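Long-range contact in cobalamin (Vitamin B12) biosynthesis CbiX protein (Marinobacter aquaeolei, PDB 3LYH), which is a CbiX-family protein of the chelatase clan that probably binds metal ions and acts as a lyase in cobalamin (vitamin B12) biosynthesis: residues 5-11 / 64-70. Sequence-based numbering, arbitrary orientation.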
ATOM      1  N   PRO B   5       1.511 -12.324 -26.098  1.00 38.08           N
ATOM      2  CA  PRO B   5       0.699 -11.686 -25.037  1.00 35.21           C
ATOM      3  C   PRO B   5       1.479 -11.708 -23.722  1.00 29.83           C
ATOM      4  O   PRO B   5       2.156 -12.699 -23.426  1.00 28.57           O
ATOM      5  CB  PRO B   5      -0.521 -12.601 -24.909  1.00 35.31           C
ATOM      6  CG  PRO B   5      -0.003 -13.943 -25.254  1.00 34.82           C
ATOM      7  CD  PRO B   5       1.110 -13.735 -26.287  1.00 40.62           C
ATOM      8  N   HIS B   6       1.367 -10.626 -22.957  1.00 27.32           N
ATOM      9  CA  HIS B   6       2.204 -10.397 -21.796  1.00 23.81           C
ATOM     10  C   HIS B   6       1.353 -10.442 -20.535  1.00 23.92           C
ATOM     11  O   HIS B   6       0.395  -9.649 -20.353  1.00 24.17           O
ATOM     12  CB  HIS B   6       2.885  -9.056 -21.927  1.00 25.66           C
ATOM     13  CG  HIS B   6       4.060  -8.899 -21.030  1.00 33.28           C
ATOM     14  ND1 HIS B   6       5.350  -9.127 -21.464  1.00 41.05           N
ATOM     15  CD2 HIS B   6       4.147  -8.572 -19.721  1.00 22.17           C
ATOM     16  CE1 HIS B   6       6.181  -8.933 -20.454  1.00 42.98           C
ATOM     17  NE2 HIS B   6       5.475  -8.577 -19.394  1.00 30.26           N
ATOM     18  N   GLN B   7       1.682 -11.387 -19.663  1.00 16.53           N
ATOM     19  CA  GLN B   7       0.879 -11.603 -18.451  1.00 14.15           C
ATOM     20  C   GLN B   7       1.375 -10.684 -17.376  1.00 12.83           C
ATOM     21  O   GLN B   7       2.561 -10.664 -17.102  1.00 15.67           O
ATOM     22  CB  GLN B   7       1.022 -13.044 -17.960  1.00 15.86           C
ATOM     23  CG  GLN B   7       0.287 -13.354 -16.640  1.00 14.02           C
ATOM     24  CD  GLN B   7      -1.241 -13.491 -16.764  1.00 17.53           C
ATOM     25  OE1 GLN B   7      -1.998 -13.073 -15.854  1.00 19.34           O
ATOM     26  NE2 GLN B   7      -1.692 -14.110 -17.843  1.00 13.25           N
ATOM     27  N   ILE B   8       0.471  -9.936 -16.760  1.00 12.29           N
ATOM     28  CA  ILE B   8       0.773  -9.180 -15.557  1.00 11.86           C
ATOM     29  C   ILE B   8       0.352 -10.024 -14.352  1.00 12.08           C
ATOM     30  O   ILE B   8      -0.745 -10.563 -14.298  1.00 11.94           O
ATOM     31  CB  ILE B   8      -0.003  -7.851 -15.528  1.00 13.36           C
ATOM     32  CG1 ILE B   8       0.528  -6.887 -16.594  1.00 12.12           C
ATOM     33  CG2 ILE B   8       0.027  -7.212 -14.123  1.00 14.39           C
ATOM     34  CD1 ILE B   8       1.873  -6.200 -16.170  1.00 15.05           C
ATOM     35  N   ILE B   9       1.257 -10.139 -13.390  1.00 11.21           N
ATOM     36  CA  ILE B   9       0.983 -10.743 -12.095  1.00 11.32           C
ATOM     37  C   ILE B   9       1.121  -9.651 -11.052  1.00  9.54           C
ATOM     38  O   ILE B   9       2.227  -9.109 -10.861  1.00 11.96           O
ATOM     39  CB  ILE B   9       1.932 -11.916 -11.770  1.00 10.33           C
ATOM     40  CG1 ILE B   9       1.809 -12.954 -12.860  1.00 13.06           C
ATOM     41  CG2 ILE B   9       1.530 -12.566 -10.424  1.00 16.94           C
ATOM     42  CD1 ILE B   9       2.760 -14.165 -12.737  1.00 17.38           C
ATOM     43  N   LEU B  10       0.018  -9.335 -10.385  1.00  9.23           N
ATOM     44  CA  LEU B  10       0.011  -8.407  -9.238  1.00  8.43           C
ATOM     45  C   LEU B  10       0.344  -9.230  -8.037  1.00 11.25           C
ATOM     46  O   LEU B  10      -0.407 -10.144  -7.714  1.00 13.47           O
ATOM     47  CB  LEU B  10      -1.317  -7.692  -9.056  1.00  8.81           C
ATOM     48  CG  LEU B  10      -1.813  -6.882 -10.239  1.00 11.61           C
ATOM     49  CD1 LEU B  10      -3.161  -6.194  -9.990  1.00 14.35           C
ATOM     50  CD2 LEU B  10      -0.800  -5.907 -10.719  1.00 22.96           C
ATOM     51  N   LEU B  11       1.472  -8.942  -7.388  1.00  9.95           N
ATOM     52  CA  LEU B  11       1.993  -9.809  -6.324  1.00  8.75           C
ATOM     53  C   LEU B  11       1.807  -9.194  -4.962  1.00  8.99           C
ATOM     54  O   LEU B  11       2.356  -8.145  -4.690  1.00 13.34           O
ATOM     55  CB  LEU B  11       3.461 -10.174  -6.527  1.00 10.03           C
ATOM     56  CG  LEU B  11       4.027 -11.230  -5.564  1.00 14.68           C
ATOM     57  CD1 LEU B  11       3.362 -12.533  -5.790  1.00 12.99           C
ATOM     58  CD2 LEU B  11       5.563 -11.350  -5.748  1.00 15.56           C
ATOM     59  N   GLN B  64       5.763 -14.705 -21.427  1.00 15.79           N
ATOM     60  CA  GLN B  64       6.380 -13.440 -20.975  1.00 15.82           C
ATOM     61  C   GLN B  64       5.492 -12.876 -19.864  1.00 14.08           C
ATOM     62  O   GLN B  64       4.262 -12.774 -20.021  1.00 14.78           O
ATOM     63  CB  GLN B  64       6.469 -12.410 -22.106  1.00 16.17           C
ATOM     64  CG  GLN B  64       7.378 -12.815 -23.287  1.00 22.96           C
ATOM     65  CD  GLN B  64       8.853 -12.751 -22.965  1.00 33.60           C
ATOM     66  OE1 GLN B  64       9.279 -12.004 -22.075  1.00 36.46           O
ATOM     67  NE2 GLN B  64       9.652 -13.534 -23.703  1.00 36.34           N
ATOM     68  N   PHE B  65       6.122 -12.551 -18.735  1.00 14.97           N
ATOM     69  CA  PHE B  65       5.432 -12.093 -17.540  1.00 13.15           C
ATOM     70  C   PHE B  65       6.102 -10.847 -17.008  1.00 14.57           C
ATOM     71  O   PHE B  65       7.301 -10.670 -17.198  1.00 14.26           O
ATOM     72  CB  PHE B  65       5.484 -13.174 -16.438  1.00 13.87           C
ATOM     73  CG  PHE B  65       4.800 -14.451 -16.818  1.00 10.86           C
ATOM     74  CD1 PHE B  65       5.441 -15.372 -17.651  1.00 14.69           C
ATOM     75  CD2 PHE B  65       3.562 -14.797 -16.285  1.00 11.80           C
ATOM     76  CE1 PHE B  65       4.795 -16.570 -18.029  1.00 17.55           C
ATOM     77  CE2 PHE B  65       2.920 -15.972 -16.626  1.00 12.49           C
ATOM     78  CZ  PHE B  65       3.541 -16.885 -17.496  1.00 15.34           C
ATOM     79  N   THR B  66       5.324 -10.022 -16.320  1.00 13.35           N
ATOM     80  CA  THR B  66       5.847  -8.932 -15.497  1.00 11.87           C
ATOM     81  C   THR B  66       5.125  -9.023 -14.157  1.00 12.52           C
ATOM     82  O   THR B  66       3.904  -9.030 -14.117  1.00 14.28           O
ATOM     83  CB  THR B  66       5.667  -7.546 -16.129  1.00 16.52           C
ATOM     84  OG1 THR B  66       6.402  -7.521 -17.373  1.00 18.05           O
ATOM     85  CG2 THR B  66       6.159  -6.414 -15.204  1.00 16.81           C
ATOM     86  N   VAL B  67       5.921  -9.168 -13.106  1.00 12.97           N
ATOM     87  CA  VAL B  67       5.459  -9.110 -11.703  1.00 11.79           C
ATOM     88  C   VAL B  67       5.492  -7.690 -11.230  1.00 11.77           C
ATOM     89  O   VAL B  67       6.558  -7.044 -11.251  1.00 12.87           O
ATOM     90  CB  VAL B  67       6.321 -10.012 -10.808  1.00 13.89           C
ATOM     91  CG1 VAL B  67       5.935  -9.870  -9.341  1.00 13.09           C
ATOM     92  CG2 VAL B  67       6.177 -11.503 -11.235  1.00 13.65           C
ATOM     93  N   VAL B  68       4.319  -7.202 -10.838  1.00 12.16           N
ATOM     94  CA  VAL B  68       4.134  -5.839 -10.268  1.00 11.26           C
ATOM     95  C   VAL B  68       3.833  -6.045  -8.758  1.00  8.89           C
ATOM     96  O   VAL B  68       2.715  -6.468  -8.398  1.00 10.20           O
ATOM     97  CB  VAL B  68       2.975  -5.070 -10.912  1.00 10.51           C
ATOM     98  CG1 VAL B  68       2.835  -3.672 -10.294  1.00 10.81           C
ATOM     99  CG2 VAL B  68       3.159  -4.942 -12.432  1.00 15.71           C
ATOM    100  N   PRO B  69       4.838  -5.755  -7.886  1.00  8.43           N
ATOM    101  CA  PRO B  69       4.588  -5.932  -6.445  1.00 10.48           C
ATOM    102  C   PRO B  69       3.571  -4.956  -5.880  1.00 12.15           C
ATOM    103  O   PRO B  69       3.725  -3.745  -6.008  1.00 10.54           O
ATOM    104  CB  PRO B  69       5.964  -5.768  -5.814  1.00 11.74           C
ATOM    105  CG  PRO B  69       6.934  -5.958  -6.898  1.00 14.38           C
ATOM    106  CD  PRO B  69       6.234  -5.397  -8.119  1.00 12.48           C
ATOM    107  N   LEU B  70       2.527  -5.469  -5.239  1.00 11.31           N
ATOM    108  CA  LEU B  70       1.486  -4.663  -4.589  1.00 11.81           C
ATOM    109  C   LEU B  70       1.941  -4.323  -3.164  1.00 12.46           C
ATOM    110  O   LEU B  70       1.413  -4.816  -2.141  1.00 11.56           O
ATOM    111  CB  LEU B  70       0.127  -5.353  -4.559  1.00 14.41           C
ATOM    112  CG  LEU B  70      -0.552  -5.569  -5.887  1.00 15.68           C
ATOM    113  CD1 LEU B  70      -1.947  -6.171  -5.682  1.00 16.15           C
ATOM    114  CD2 LEU B  70      -0.589  -4.291  -6.763  1.00 18.61           C
TER
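CG of His6 swings opposite the backbone N (chi1 -162°) and OG1 of Thr66 stands anti to its carbonyl carbon (chi1 -62°), which lets the imidazole reach diagonally over strand 64-69 until the ring edge, at NE2, meets the Thr66 hydroxyl. The hydrogen bond between His6 NE2 and Thr66 OG1 is very short, 2.5 Å, while Gln64 O lies over the centre of one ring face. Replacing His6 by an alanine is likely to cost the Thr66 hydroxyl this partner and uncover the backbone at Gln64 and Phe65.

Beneath this side-chain link runs a parallel ladder in which Ile9 bonds to both residues flanking its partner Val67: Ile9 N donates to Thr66 O (3.0 Å), and Ile9 O accepts from Val68 N (2.8 Å). On the face of Gln7, Ile9 and Leu11, Phe65 CD2 touches Ile9 CD1 at 3.7 Å, and Leu11 CB packs on Val67 CG1. The other face pairs Leu10 CD2 with Val68 CB at 3.9 Å.

These are the two central strands of a four-stranded parallel beta-sheet in an alpha/beta fold, between strands 38-42 and 96-99. Helix 50-59 covers Ile9 and Phe65; across the sheet, the second subunit packs against Ile8 and Leu10, and its Ser124 hydrogen-bonds Thr66.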